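Local atomic coordinates of tRNA threonylcarbamoyladenosine dehydratase (Escherichia coli, PDB entry 4D7A), a protein that catalyses the ATP-dependent dehydration of threonylcarbamoyladenosine at position 37 of tRNAs that read codons beginning with adenine, giving cyclic threonylcarbamoyladenosine. Residues H32-G37 and A56-D61; M62-V67 and G82-E87; S123-A128 and N145-V150; L149-G154 and V201-S206. All coordinates share one frame; numbering follows the deposited sequence.

Interaction 1 (H32-G37 and A56-D61); sequences HICVVG and AITLID. With AMP (adenosine monophosphate), chain K.
His32 and Thr58 meet across two neighbouring parallel strands, where NE2 of the imidazole of His32 lies 2.7 Å from Thr58 OG1 in a hydrogen bond that either group could donate. Ala56 CB covers one face of the same ring, 3.9 Å from its centroid. The imidazole reaches both neighbours because CG stands anti to the backbone N (chi1 -170°), which carries the ring across to the adjacent strand. With an alanine here, the Thr58 hydroxyl would probably lose its imidazole partner and the methyl of Ala56 its aromatic cover.

From there on the backbone amides and carbonyls pair alternately: Ile33 N with Ala56 O, Thr58 N with Ile33 O, Val35 N with Thr58 O, Ile60 N with Val35 O, and Gly37 N with Ile60 O at 2.9 Å. These strands, with helix 42-51 between them, form the first beta-alpha-beta unit of the Rossmann-type fold, and Gly37 opens its probable GxGxxG loop. Cys34 SG packs against Ile60 CD1 at 3.6 Å, on the face that also carries Val36.

At the C-terminal ends Asp61 turns to the nucleotide. Its OD2 accepts the proton of AMP O3' at 2.6 Å and also the backbone N-H of Ile38, while OD1 takes the amide of Asp63 and lies 2.6 Å from AMP O2'. Val36 CG1 touches C2 of the adenine at 3.6 Å.

Interaction 2 (M62-V67 and G82-E87); sequences MDDVCV and GLAKAE. With AMP (adenosine monophosphate), chain K.
Segments 62-67 and 82-87 are joined through a single backbone bridge between Asp64 and Ala84, flanked by hydrogen bonds from Lys85 N to Asp63 O, from Val65 N to Leu83 O (2.7 Å) and from Gly82 N to Val65 O. The carbonyl of Asp63 is gripped twice, since a water donates to Asp63 O at 2.8 Å. The same water accepts the amide N-H of Ala86.

Lys85 runs alongside the 63-65 backbone. Its CG lies 3.9 Å from Val65 CG2, the two side chains crossing at a slant, and its CE passes 3.4 Å from Asp64 O. The chain is fully extended beyond CG, with chi2 to chi4 all near 180°, and this straight reach delivers NZ to AMP O3' at 2.8 Å. The contact closes the loop that follows strand 56-60 of the Rossmann-type fold onto the start of helix 85-96, where Ala84 takes the N-cap position, and places one acidic and one basic side chain of the AMP pocket at the ribose.

Asp63 comes to the same sugar by another route: its OD2 is 2.6 Å from AMP O2', a hydroxyl whose proton also has Asp61 within reach. The two charged ends stay 4.6 Å apart, Asp63 OD2 to Lys85 NZ, beyond a salt bridge. NZ is held in addition by Gln73 OE1. A methionine in place of Lys85 would probably leave AMP O3' and Gln73 without their ammonium donor and take the positive charge away from beside Asp63.

Interaction 3 (S123-A128 and N145-V150); sequences SYVIDA and NKIPLV. With GOL (glycerol), chain L.
Strand 124-127 pairs in parallel with the start of strand 149-152, Val125 opposite Leu149 and Ile126 opposite Val150. Val125 N donates to Pro148 O, Val150 N to Val125 O at 3.0 Å, and Asp127 N to Val150 O in a nearly straight bond (172°).

Before this pairing begins, the Tyr124 ring lies against Pro148. CB of the proline sits over one face of the ring, 3.5 Å from its centroid and displaced toward the rim on the CE2 side, which makes a close CH-pi contact. CE1, on the opposite flank of the Tyr124 ring from CE2, comes 3.6 Å from Leu149 N. The phenol oxygen reaches back to the same strand through a water that accepts from Tyr124 OH and donates to Leu149 O, each at 2.7 Å.

The valine and leucine face is apolar. Val125 holds CG1 anti to its backbone nitrogen (chi1 178°), which sends that methyl toward Leu149 CD1 and leaves CG2 beside the nitrogen, 3.8 Å from Ile147 CG2. Ile126 and Val150 lie side by side on the reverse face, their CG1 atoms 4.0 Å apart. A glycerol, probably from the crystallisation liquor, accepts from Leu149 N and donates to Ile147 O.

The two strands and helix 132-144 make a beta-alpha-beta unit of the Rossmann-type sheet. That helix covers Leu149 through Cys142, helix 114-118 sets Met118 against Val125 and Ile147, helix 242-266 packs over Tyr124 and Ile126, and strand 32-36 bonds to the far edge of strand 124-127.

Interaction 4 (L149-G154 and V201-S206); sequences LVTTGG and VDCVFS. With GOL (glycerol), chain L.
Thr151 lays its methyl CG2 over the beginning of strand 202-206, 3.6 Å from Cys203 CB and 3.8 Å from Val201 CG1. The two strands are parallel neighbours in the Rossmann-type sheet, crossing at -26°. Thr151 stands at the centre of their pairing: its N donates to Asp202 O in an almost perfectly straight bond (179°), its O accepts from Val204 N, and beyond it Gly153 N binds Val204 O.

The methyl faces the neighbouring strand because OG1 takes the position anti to the backbone N (chi1 -173°); the hydroxyl lies very close to Asp127 OD2, probably hydrogen-bonded to it, though the spacing is unusually short. On the opposite face Val204 is the apolar centre, its CB 4.0 Å from Thr152 CG2 and its CG2 in contact with Val150 CG2. Thr152 OG1 in turn binds the carbonyl O of Asp127, which ties strand 149-152 to the strand on its other side.

Strand 202-206 ends at the potassium site, where Ser206 O binds the ion together with Gln158, Gln174 and Glu208. At the other end of the strands the water on Leu149 O also donates to Asp202 OD2, an oxygen that is hydrogen-bonded to His255 NE2 as well.

Interactions 1, 3 and 4 are parallel strand pairings within one mixed sheet, with strand 32-36 beside 124-127 and strand 149-152 shared by interactions 3 and 4. Interactions 1 and 4 are buried; interaction 3 is partly so, with its proline end nearer the surface. Interaction 2 lies outside the sheet in a more exposed loop and helix start, where a single bridge replaces regular pairing. At the nucleotide, interactions 1 and 2 each supply a carboxylate to the AMP ribose, and interaction 2 adds a lysine. Interactions 3 and 4 are joined instead by Asp127, whose backbone O takes the hydroxyl of Thr152 and whose carboxylate lies beside that of Thr151, while interaction 4 runs on to potassium.

Interaction 1 (H32-G37 and A56-D61)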
loop_
_atom_site.group_PDB
_atom_site.type_symbol
_atom_site.label_atom_id
_atom_site.label_comp_id
_atom_site.label_asym_id
_atom_site.label_seq_id
_atom_site.Cartn_x
_atom_site.Cartn_y
_atom_site.Cartn_z
ATOM N N HIS B 32 10.456 11.385 15.564
ATOM C CA HIS B 32 9.420 10.734 16.350
ATOM C C HIS B 32 8.095 11.087 15.713
ATOM O O HIS B 32 7.682 12.242 15.745
ATOM C CB HIS B 32 9.469 11.190 17.811
ATOM C CG HIS B 32 8.587 10.390 18.721
ATOM N ND1 HIS B 32 8.535 10.604 20.085
ATOM C CD2 HIS B 32 7.730 9.372 18.464
ATOM C CE1 HIS B 32 7.679 9.753 20.627
ATOM N NE2 HIS B 32 7.178 8.992 19.665
ATOM N N ILE B 33 7.425 10.099 15.133
ATOM C CA ILE B 33 6.182 10.387 14.438
ATOM C C ILE B 33 5.034 9.689 15.138
ATOM O O ILE B 33 5.161 8.558 15.601
ATOM C CB ILE B 33 6.285 9.980 12.935
ATOM C CG1 ILE B 33 7.283 10.929 12.255
ATOM C CG2 ILE B 33 4.916 10.035 12.244
ATOM C CD1 ILE B 33 7.481 10.729 10.778
ATOM N N CYS B 34 3.921 10.400 15.234
ATOM C CA CYS B 34 2.722 9.914 15.896
ATOM C C CYS B 34 1.678 9.560 14.848
ATOM O O CYS B 34 1.345 10.395 13.998
ATOM C CB CYS B 34 2.163 10.989 16.826
ATOM S SG CYS B 34 0.716 10.464 17.789
ATOM N N VAL B 35 1.143 8.345 14.925
ATOM C CA VAL B 35 0.007 7.964 14.074
ATOM C C VAL B 35 -1.227 7.840 14.941
ATOM O O VAL B 35 -1.246 7.043 15.883
ATOM C CB VAL B 35 0.234 6.630 13.344
ATOM C CG1 VAL B 35 -0.904 6.375 12.360
ATOM C CG2 VAL B 35 1.559 6.670 12.591
ATOM N N VAL B 36 -2.246 8.639 14.638
ATOM C CA VAL B 36 -3.497 8.597 15.400
ATOM C C VAL B 36 -4.576 7.879 14.594
ATOM O O VAL B 36 -5.015 8.362 13.541
ATOM C CB VAL B 36 -3.999 9.999 15.779
ATOM C CG1 VAL B 36 -5.123 9.861 16.794
ATOM C CG2 VAL B 36 -2.864 10.839 16.364
ATOM N N GLY B 37 -4.989 6.721 15.096
ATOM C CA GLY B 37 -5.930 5.857 14.400
ATOM C C GLY B 37 -5.152 4.802 13.640
ATOM O O GLY B 37 -4.481 5.109 12.665
ATOM N N ALA B 56 11.404 6.466 16.044
ATOM C CA ALA B 56 10.450 6.431 17.154
ATOM C C ALA B 56 9.060 6.648 16.589
ATOM O O ALA B 56 8.827 7.587 15.813
ATOM C CB ALA B 56 10.776 7.504 18.226
ATOM N N ILE B 57 8.133 5.795 17.006
ATOM C CA ILE B 57 6.765 5.848 16.500
ATOM C C ILE B 57 5.808 5.737 17.670
ATOM O O ILE B 57 5.945 4.832 18.493
ATOM C CB ILE B 57 6.481 4.705 15.496
ATOM C CG1 ILE B 57 7.430 4.805 14.286
ATOM C CG2 ILE B 57 5.021 4.763 15.055
ATOM C CD1 ILE B 57 7.374 3.589 13.343
ATOM N N THR B 58 4.852 6.653 17.757
ATOM C CA THR B 58 3.787 6.503 18.742
ATOM C C THR B 58 2.497 6.131 18.015
ATOM O O THR B 58 2.177 6.712 16.963
ATOM C CB THR B 58 3.577 7.792 19.567
ATOM O OG1 THR B 58 4.729 8.021 20.392
ATOM C CG2 THR B 58 2.345 7.660 20.465
ATOM N N LEU B 59 1.776 5.148 18.563
ATOM C CA LEU B 59 0.506 4.699 17.999
ATOM C C LEU B 59 -0.620 4.989 18.979
ATOM O O LEU B 59 -0.553 4.568 20.142
ATOM C CB LEU B 59 0.528 3.200 17.708
ATOM C CG LEU B 59 1.682 2.684 16.853
ATOM C CD1 LEU B 59 1.558 1.174 16.707
ATOM C CD2 LEU B 59 1.672 3.367 15.482
ATOM N N ILE B 60 -1.649 5.696 18.517
ATOM C CA ILE B 60 -2.780 6.034 19.390
ATOM C C ILE B 60 -4.096 5.479 18.850
ATOM O O ILE B 60 -4.575 5.896 17.799
ATOM C CB ILE B 60 -2.916 7.563 19.599
ATOM C CG1 ILE B 60 -1.569 8.162 20.023
ATOM C CG2 ILE B 60 -4.019 7.859 20.648
ATOM C CD1 ILE B 60 -1.622 9.648 20.438
ATOM N N ASP B 61 -4.670 4.530 19.588
ATOM C CA ASP B 61 -5.951 3.913 19.240
ATOM C C ASP B 61 -6.410 3.102 20.446
ATOM O O ASP B 61 -5.570 2.555 21.157
ATOM C CB ASP B 61 -5.810 2.994 18.013
ATOM C CG ASP B 61 -7.114 2.813 17.247
ATOM O OD1 ASP B 61 -8.202 2.764 17.874
ATOM O OD2 ASP B 61 -7.048 2.692 16.001
HETATM P P AMP K . -11.338 2.442 9.618
HETATM O O1P AMP K . -10.565 1.775 8.513
HETATM O O2P AMP K . -12.356 1.511 10.243
HETATM O O3P AMP K . -11.964 3.774 9.239
HETATM O "O5'" AMP K . -10.268 2.769 10.770
HETATM C "C5'" AMP K . -10.433 3.868 11.682
HETATM C "C4'" AMP K . -9.544 3.755 12.909
HETATM O "O4'" AMP K . -9.417 5.052 13.588
HETATM C "C3'" AMP K . -10.032 2.758 13.978
HETATM O "O3'" AMP K . -8.960 1.904 14.382
HETATM C "C2'" AMP K . -10.431 3.663 15.152
HETATM O "O2'" AMP K . -10.329 3.081 16.435
HETATM C "C1'" AMP K . -9.471 4.830 14.984
HETATM N N9 AMP K . -9.896 6.034 15.714
HETATM C C8 AMP K . -11.134 6.569 15.644
HETATM N N7 AMP K . -11.270 7.643 16.466
HETATM C C5 AMP K . -10.102 7.798 17.113
HETATM C C6 AMP K . -9.570 8.747 18.121
HETATM N N6 AMP K . -10.330 9.742 18.612
HETATM N N1 AMP K . -8.303 8.600 18.547
HETATM C C2 AMP K . -7.533 7.587 18.080
HETATM N N3 AMP K . -7.940 6.689 17.164
HETATM C C4 AMP K . -9.199 6.728 16.638
#

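Interaction 2 (M62-V67 and G82-E87)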
loop_
_atom_site.group_PDB
_atom_site.type_symbol
_atom_site.label_atom_id
_atom_site.label_comp_id
_atom_site.label_asym_id
_atom_site.label_seq_id
_atom_site.Cartn_x
_atom_site.Cartn_y
_atom_site.Cartn_z
ATOM N N MET B 62 -7.720 3.016 20.684
ATOM C CA MET B 62 -8.203 2.187 21.788
ATOM C C MET B 62 -8.968 0.974 21.259
ATOM O O MET B 62 -9.440 0.149 22.046
ATOM C CB MET B 62 -9.115 2.981 22.760
ATOM C CG MET B 62 -9.185 2.376 24.172
ATOM S SD MET B 62 -10.353 3.106 25.354
ATOM C CE MET B 62 -9.954 4.843 25.324
ATOM N N ASP B 63 -9.096 0.850 19.938
ATOM C CA ASP B 63 -9.914 -0.223 19.368
ATOM C C ASP B 63 -9.201 -1.568 19.323
ATOM O O ASP B 63 -7.974 -1.643 19.380
ATOM C CB ASP B 63 -10.388 0.136 17.953
ATOM C CG ASP B 63 -11.644 0.980 17.957
ATOM O OD1 ASP B 63 -12.122 1.334 19.054
ATOM O OD2 ASP B 63 -12.156 1.287 16.860
ATOM N N ASP B 64 -9.999 -2.626 19.221
ATOM C CA ASP B 64 -9.493 -3.988 19.114
ATOM C C ASP B 64 -9.567 -4.484 17.671
ATOM O O ASP B 64 -10.385 -3.996 16.886
ATOM C CB ASP B 64 -10.302 -4.917 20.023
ATOM C CG ASP B 64 -10.153 -4.566 21.492
ATOM O OD1 ASP B 64 -9.084 -4.049 21.879
ATOM O OD2 ASP B 64 -11.110 -4.793 22.260
ATOM N N VAL B 65 -8.736 -5.462 17.325
ATOM C CA VAL B 65 -8.806 -6.078 15.997
ATOM C C VAL B 65 -10.110 -6.868 15.850
ATOM O O VAL B 65 -10.435 -7.691 16.701
ATOM C CB VAL B 65 -7.606 -7.014 15.735
ATOM C CG1 VAL B 65 -7.715 -7.648 14.346
ATOM C CG2 VAL B 65 -6.286 -6.246 15.868
ATOM N N CYS B 66 -10.849 -6.598 14.777
ATOM C CA CYS B 66 -12.102 -7.294 14.489
ATOM C C CYS B 66 -11.987 -8.076 13.182
ATOM O O CYS B 66 -11.222 -7.700 12.297
ATOM C CB CYS B 66 -13.263 -6.303 14.410
ATOM S SG CYS B 66 -14.861 -7.065 14.060
ATOM N N VAL B 67 -12.753 -9.154 13.048
ATOM C CA VAL B 67 -12.696 -9.960 11.826
ATOM C C VAL B 67 -13.085 -9.140 10.591
ATOM O O VAL B 67 -12.526 -9.327 9.506
ATOM C CB VAL B 67 -13.596 -11.213 11.941
ATOM C CG1 VAL B 67 -15.044 -10.817 12.170
ATOM C CG2 VAL B 67 -13.453 -12.080 10.708
ATOM N N GLY B 82 -9.458 -9.742 18.428
ATOM C CA GLY B 82 -9.706 -9.598 19.853
ATOM C C GLY B 82 -8.610 -8.882 20.624
ATOM O O GLY B 82 -8.813 -8.476 21.761
ATOM N N LEU B 83 -7.442 -8.726 20.011
ATOM C CA LEU B 83 -6.331 -8.023 20.645
ATOM C C LEU B 83 -6.402 -6.532 20.334
ATOM O O LEU B 83 -7.060 -6.127 19.379
ATOM C CB LEU B 83 -4.997 -8.602 20.180
ATOM C CG LEU B 83 -4.809 -10.102 20.444
ATOM C CD1 LEU B 83 -3.477 -10.586 19.904
ATOM C CD2 LEU B 83 -4.938 -10.404 21.935
ATOM N N ALA B 84 -5.753 -5.714 21.157
ATOM C CA ALA B 84 -5.722 -4.276 20.923
ATOM C C ALA B 84 -4.927 -3.968 19.654
ATOM O O ALA B 84 -3.799 -4.438 19.491
ATOM C CB ALA B 84 -5.128 -3.546 22.130
ATOM N N LYS B 85 -5.526 -3.198 18.748
ATOM C CA LYS B 85 -4.890 -2.864 17.477
ATOM C C LYS B 85 -3.509 -2.240 17.621
ATOM O O LYS B 85 -2.563 -2.633 16.930
ATOM C CB LYS B 85 -5.748 -1.892 16.672
ATOM C CG LYS B 85 -6.995 -2.446 16.090
ATOM C CD LYS B 85 -7.681 -1.347 15.291
ATOM C CE LYS B 85 -8.958 -1.852 14.646
ATOM N NZ LYS B 85 -9.550 -0.812 13.776
ATOM N N ALA B 86 -3.410 -1.243 18.495
ATOM C CA ALA B 86 -2.162 -0.499 18.641
ATOM C C ALA B 86 -1.043 -1.388 19.174
ATOM O O ALA B 86 0.104 -1.293 18.723
ATOM C CB ALA B 86 -2.368 0.708 19.533
ATOM N N GLU B 87 -1.376 -2.274 20.109
ATOM C CA GLU B 87 -0.387 -3.179 20.682
ATOM C C GLU B 87 0.053 -4.227 19.648
ATOM O O GLU B 87 1.239 -4.577 19.563
ATOM C CB GLU B 87 -0.938 -3.870 21.926
ATOM C CG GLU B 87 0.120 -4.672 22.648
ATOM C CD GLU B 87 1.295 -3.801 23.060
ATOM O OE1 GLU B 87 1.061 -2.624 23.413
ATOM O OE2 GLU B 87 2.451 -4.274 22.998
HETATM P P AMP K . -11.338 2.442 9.618
HETATM O O1P AMP K . -10.565 1.775 8.513
HETATM O O2P AMP K . -12.356 1.511 10.243
HETATM O O3P AMP K . -11.964 3.774 9.239
HETATM O "O5'" AMP K . -10.268 2.769 10.770
HETATM C "C5'" AMP K . -10.433 3.868 11.682
HETATM C "C4'" AMP K . -9.544 3.755 12.909
HETATM O "O4'" AMP K . -9.417 5.052 13.588
HETATM C "C3'" AMP K . -10.032 2.758 13.978
HETATM O "O3'" AMP K . -8.960 1.904 14.382
HETATM C "C2'" AMP K . -10.431 3.663 15.152
HETATM O "O2'" AMP K . -10.329 3.081 16.435
HETATM C "C1'" AMP K . -9.471 4.830 14.984
HETATM N N9 AMP K . -9.896 6.034 15.714
HETATM C C8 AMP K . -11.134 6.569 15.644
HETATM N N7 AMP K . -11.270 7.643 16.466
HETATM C C5 AMP K . -10.102 7.798 17.113
HETATM C C6 AMP K . -9.570 8.747 18.121
HETATM N N6 AMP K . -10.330 9.742 18.612
HETATM N N1 AMP K . -8.303 8.600 18.547
HETATM C C2 AMP K . -7.533 7.587 18.080
HETATM N N3 AMP K . -7.940 6.689 17.164
HETATM C C4 AMP K . -9.199 6.728 16.638
HETATM O O HOH W 1 -5.676 -0.227 20.105
#

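Interaction 3 (S123-A128 and N145-V150)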
loop_
_atom_site.group_PDB
_atom_site.type_symbol
_atom_site.label_atom_id
_atom_site.label_comp_id
_atom_site.label_asym_id
_atom_site.label_seq_id
_atom_site.Cartn_x
_atom_site.Cartn_y
_atom_site.Cartn_z
ATOM N N SER B 123 7.898 15.018 15.544
ATOM C CA SER B 123 8.389 15.483 14.248
ATOM C C SER B 123 7.239 15.683 13.260
ATOM O O SER B 123 7.287 16.550 12.382
ATOM C CB SER B 123 9.383 14.479 13.661
ATOM O OG SER B 123 10.386 14.131 14.608
ATOM N N TYR B 124 6.225 14.843 13.388
ATOM C CA TYR B 124 5.072 14.869 12.489
ATOM C C TYR B 124 3.929 14.104 13.117
ATOM O O TYR B 124 4.144 13.131 13.842
ATOM C CB TYR B 124 5.404 14.244 11.107
ATOM C CG TYR B 124 5.072 15.182 9.962
ATOM C CD1 TYR B 124 3.772 15.264 9.444
ATOM C CD2 TYR B 124 6.049 15.995 9.412
ATOM C CE1 TYR B 124 3.469 16.137 8.400
ATOM C CE2 TYR B 124 5.755 16.873 8.372
ATOM C CZ TYR B 124 4.473 16.943 7.874
ATOM O OH TYR B 124 4.213 17.846 6.856
ATOM N N VAL B 125 2.713 14.516 12.797
ATOM C CA VAL B 125 1.528 13.770 13.215
ATOM C C VAL B 125 0.789 13.315 11.977
ATOM O O VAL B 125 0.584 14.110 11.060
ATOM C CB VAL B 125 0.606 14.633 14.102
ATOM C CG1 VAL B 125 -0.665 13.854 14.481
ATOM C CG2 VAL B 125 1.368 15.058 15.356
ATOM N N ILE B 126 0.460 12.024 11.924
ATOM C CA ILE B 126 -0.366 11.488 10.842
ATOM C C ILE B 126 -1.756 11.204 11.406
ATOM O O ILE B 126 -1.948 10.313 12.256
ATOM C CB ILE B 126 0.262 10.230 10.220
ATOM C CG1 ILE B 126 1.629 10.603 9.610
ATOM C CG2 ILE B 126 -0.665 9.624 9.137
ATOM C CD1 ILE B 126 2.357 9.465 8.968
ATOM N N ASP B 127 -2.721 11.995 10.945
ATOM C CA ASP B 127 -4.089 11.888 11.435
ATOM C C ASP B 127 -4.870 10.926 10.558
ATOM O O ASP B 127 -5.204 11.245 9.415
ATOM C CB ASP B 127 -4.778 13.252 11.450
ATOM C CG ASP B 127 -6.283 13.127 11.476
ATOM O OD1 ASP B 127 -6.775 12.181 12.124
ATOM O OD2 ASP B 127 -6.972 13.951 10.836
ATOM N N ALA B 128 -5.170 9.752 11.107
ATOM C CA ALA B 128 -5.906 8.722 10.378
ATOM C C ALA B 128 -7.157 8.349 11.151
ATOM O O ALA B 128 -7.539 7.176 11.217
ATOM C CB ALA B 128 -5.027 7.491 10.136
ATOM N N ASN B 145 -0.801 25.141 17.073
ATOM C CA ASN B 145 0.510 25.020 17.673
ATOM C C ASN B 145 1.650 24.769 16.684
ATOM O O ASN B 145 2.771 24.478 17.096
ATOM C CB ASN B 145 0.447 23.920 18.729
ATOM C CG ASN B 145 -0.342 24.361 19.955
ATOM O OD1 ASN B 145 0.159 25.129 20.780
ATOM N ND2 ASN B 145 -1.586 23.902 20.066
ATOM N N LYS B 146 1.361 24.887 15.388
ATOM C CA LYS B 146 2.373 24.693 14.346
ATOM C C LYS B 146 3.025 23.316 14.421
ATOM O O LYS B 146 4.222 23.183 14.152
ATOM C CB LYS B 146 3.484 25.755 14.442
ATOM C CG LYS B 146 3.033 27.206 14.423
ATOM C CD LYS B 146 2.346 27.541 13.113
ATOM C CE LYS B 146 2.413 29.039 12.829
ATOM N NZ LYS B 146 1.257 29.800 13.371
ATOM N N ILE B 147 2.263 22.307 14.821
ATOM C CA ILE B 147 2.763 20.934 14.823
ATOM C C ILE B 147 2.558 20.358 13.427
ATOM O O ILE B 147 1.433 20.398 12.921
ATOM C CB ILE B 147 2.034 20.065 15.865
ATOM C CG1 ILE B 147 2.266 20.610 17.284
ATOM C CG2 ILE B 147 2.496 18.622 15.776
ATOM C CD1 ILE B 147 1.397 19.940 18.312
ATOM N N PRO B 148 3.630 19.854 12.788
ATOM C CA PRO B 148 3.460 19.350 11.419
ATOM C C PRO B 148 2.460 18.209 11.399
ATOM O O PRO B 148 2.585 17.268 12.190
ATOM C CB PRO B 148 4.871 18.853 11.035
ATOM C CG PRO B 148 5.793 19.631 11.925
ATOM C CD PRO B 148 5.036 19.776 13.227
ATOM N N LEU B 149 1.465 18.304 10.525
ATOM C CA LEU B 149 0.399 17.327 10.514
ATOM C C LEU B 149 -0.026 17.064 9.073
ATOM O O LEU B 149 -0.033 17.962 8.232
ATOM C CB LEU B 149 -0.799 17.797 11.356
ATOM C CG LEU B 149 -2.043 16.890 11.333
ATOM C CD1 LEU B 149 -2.685 16.768 12.713
ATOM C CD2 LEU B 149 -3.058 17.388 10.319
ATOM N N VAL B 150 -0.345 15.820 8.772
ATOM C CA VAL B 150 -1.033 15.534 7.525
ATOM C C VAL B 150 -2.268 14.740 7.884
ATOM O O VAL B 150 -2.219 13.836 8.726
ATOM C CB VAL B 150 -0.127 14.787 6.492
ATOM C CG1 VAL B 150 0.516 13.530 7.080
ATOM C CG2 VAL B 150 -0.921 14.481 5.209
HETATM C C1 GOL L . -0.576 20.897 7.671
HETATM C C2 GOL L . 0.289 21.722 8.665
HETATM O O2 GOL L . 1.405 20.956 9.097
HETATM C C3 GOL L . -0.555 22.129 9.888
HETATM O O3 GOL L . 0.195 22.235 11.096
HETATM O O HOH W 2 1.680 18.113 6.105
#

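Interaction 4 (L149-G154 and V201-S206)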
loop_
_atom_site.group_PDB
_atom_site.type_symbol
_atom_site.label_atom_id
_atom_site.label_comp_id
_atom_site.label_asym_id
_atom_site.label_seq_id
_atom_site.Cartn_x
_atom_site.Cartn_y
_atom_site.Cartn_z
ATOM N N LEU B 149 1.465 18.304 10.525
ATOM C CA LEU B 149 0.399 17.327 10.514
ATOM C C LEU B 149 -0.026 17.064 9.073
ATOM O O LEU B 149 -0.033 17.962 8.232
ATOM C CB LEU B 149 -0.799 17.797 11.356
ATOM C CG LEU B 149 -2.043 16.890 11.333
ATOM C CD1 LEU B 149 -2.685 16.768 12.713
ATOM C CD2 LEU B 149 -3.058 17.388 10.319
ATOM N N VAL B 150 -0.345 15.820 8.772
ATOM C CA VAL B 150 -1.033 15.534 7.525
ATOM C C VAL B 150 -2.268 14.740 7.884
ATOM O O VAL B 150 -2.219 13.836 8.726
ATOM C CB VAL B 150 -0.127 14.787 6.492
ATOM C CG1 VAL B 150 0.516 13.530 7.080
ATOM C CG2 VAL B 150 -0.921 14.481 5.209
ATOM N N THR B 151 -3.398 15.130 7.305
ATOM C CA THR B 151 -4.624 14.449 7.618
ATOM C C THR B 151 -5.091 13.684 6.391
ATOM O O THR B 151 -4.525 13.794 5.295
ATOM C CB THR B 151 -5.723 15.419 8.121
ATOM O OG1 THR B 151 -6.860 14.656 8.557
ATOM C CG2 THR B 151 -6.143 16.390 7.028
ATOM N N THR B 152 -6.061 12.818 6.613
ATOM C CA THR B 152 -6.561 11.979 5.541
ATOM C C THR B 152 -8.066 12.101 5.509
ATOM O O THR B 152 -8.715 12.138 6.555
ATOM C CB THR B 152 -6.120 10.496 5.728
ATOM O OG1 THR B 152 -6.390 10.073 7.071
ATOM C CG2 THR B 152 -4.628 10.354 5.499
ATOM N N GLY B 153 -8.637 12.206 4.318
ATOM C CA GLY B 153 -10.077 12.217 4.233
ATOM C C GLY B 153 -10.559 10.777 4.301
ATOM O O GLY B 153 -9.797 9.860 4.616
ATOM N N GLY B 154 -11.815 10.566 3.961
ATOM C CA GLY B 154 -12.371 9.225 3.956
ATOM C C GLY B 154 -11.791 8.400 2.824
ATOM O O GLY B 154 -11.691 8.873 1.688
ATOM N N VAL B 201 -4.052 23.259 6.272
ATOM C CA VAL B 201 -3.985 21.861 6.710
ATOM C C VAL B 201 -3.836 20.970 5.484
ATOM O O VAL B 201 -4.679 21.006 4.591
ATOM C CB VAL B 201 -5.255 21.446 7.500
ATOM C CG1 VAL B 201 -5.193 19.977 7.925
ATOM C CG2 VAL B 201 -5.465 22.353 8.712
ATOM N N ASP B 202 -2.768 20.176 5.432
ATOM C CA ASP B 202 -2.536 19.273 4.295
ATOM C C ASP B 202 -3.390 18.012 4.416
ATOM O O ASP B 202 -3.379 17.360 5.454
ATOM C CB ASP B 202 -1.058 18.859 4.218
ATOM C CG ASP B 202 -0.110 20.024 3.951
ATOM O OD1 ASP B 202 -0.557 21.085 3.469
ATOM O OD2 ASP B 202 1.112 19.857 4.202
ATOM N N CYS B 203 -4.091 17.640 3.343
ATOM C CA CYS B 203 -5.037 16.524 3.405
ATOM C C CYS B 203 -4.896 15.557 2.214
ATOM O O CYS B 203 -4.934 15.976 1.066
ATOM C CB CYS B 203 -6.473 17.067 3.458
ATOM S SG CYS B 203 -7.734 15.794 3.671
ATOM N N VAL B 204 -4.738 14.273 2.498
ATOM C CA VAL B 204 -4.768 13.249 1.455
ATOM C C VAL B 204 -6.225 12.986 1.065
ATOM O O VAL B 204 -7.068 12.753 1.923
ATOM C CB VAL B 204 -4.114 11.947 1.916
ATOM C CG1 VAL B 204 -4.049 10.934 0.729
ATOM C CG2 VAL B 204 -2.702 12.218 2.458
ATOM N N PHE B 205 -6.523 13.057 -0.227
ATOM C CA PHE B 205 -7.885 12.853 -0.704
ATOM C C PHE B 205 -7.814 12.220 -2.077
ATOM O O PHE B 205 -6.733 11.952 -2.574
ATOM C CB PHE B 205 -8.644 14.183 -0.767
ATOM C CG PHE B 205 -8.369 14.963 -2.025
ATOM C CD1 PHE B 205 -7.137 15.551 -2.230
ATOM C CD2 PHE B 205 -9.344 15.089 -3.008
ATOM C CE1 PHE B 205 -6.865 16.255 -3.397
ATOM C CE2 PHE B 205 -9.094 15.796 -4.169
ATOM C CZ PHE B 205 -7.845 16.383 -4.368
ATOM N N SER B 206 -8.968 11.916 -2.661
ATOM C CA SER B 206 -8.991 11.351 -4.008
ATOM C C SER B 206 -9.993 12.092 -4.889
ATOM O O SER B 206 -11.025 12.555 -4.399
ATOM C CB SER B 206 -9.322 9.868 -3.957
ATOM O OG SER B 206 -9.565 9.369 -5.262
HETATM C C1 GOL L . -0.576 20.897 7.671
HETATM C C2 GOL L . 0.289 21.722 8.665
HETATM O O2 GOL L . 1.405 20.956 9.097
HETATM C C3 GOL L . -0.555 22.129 9.888
HETATM O O3 GOL L . 0.195 22.235 11.096
HETATM O O HOH W 2 1.680 18.113 6.105
#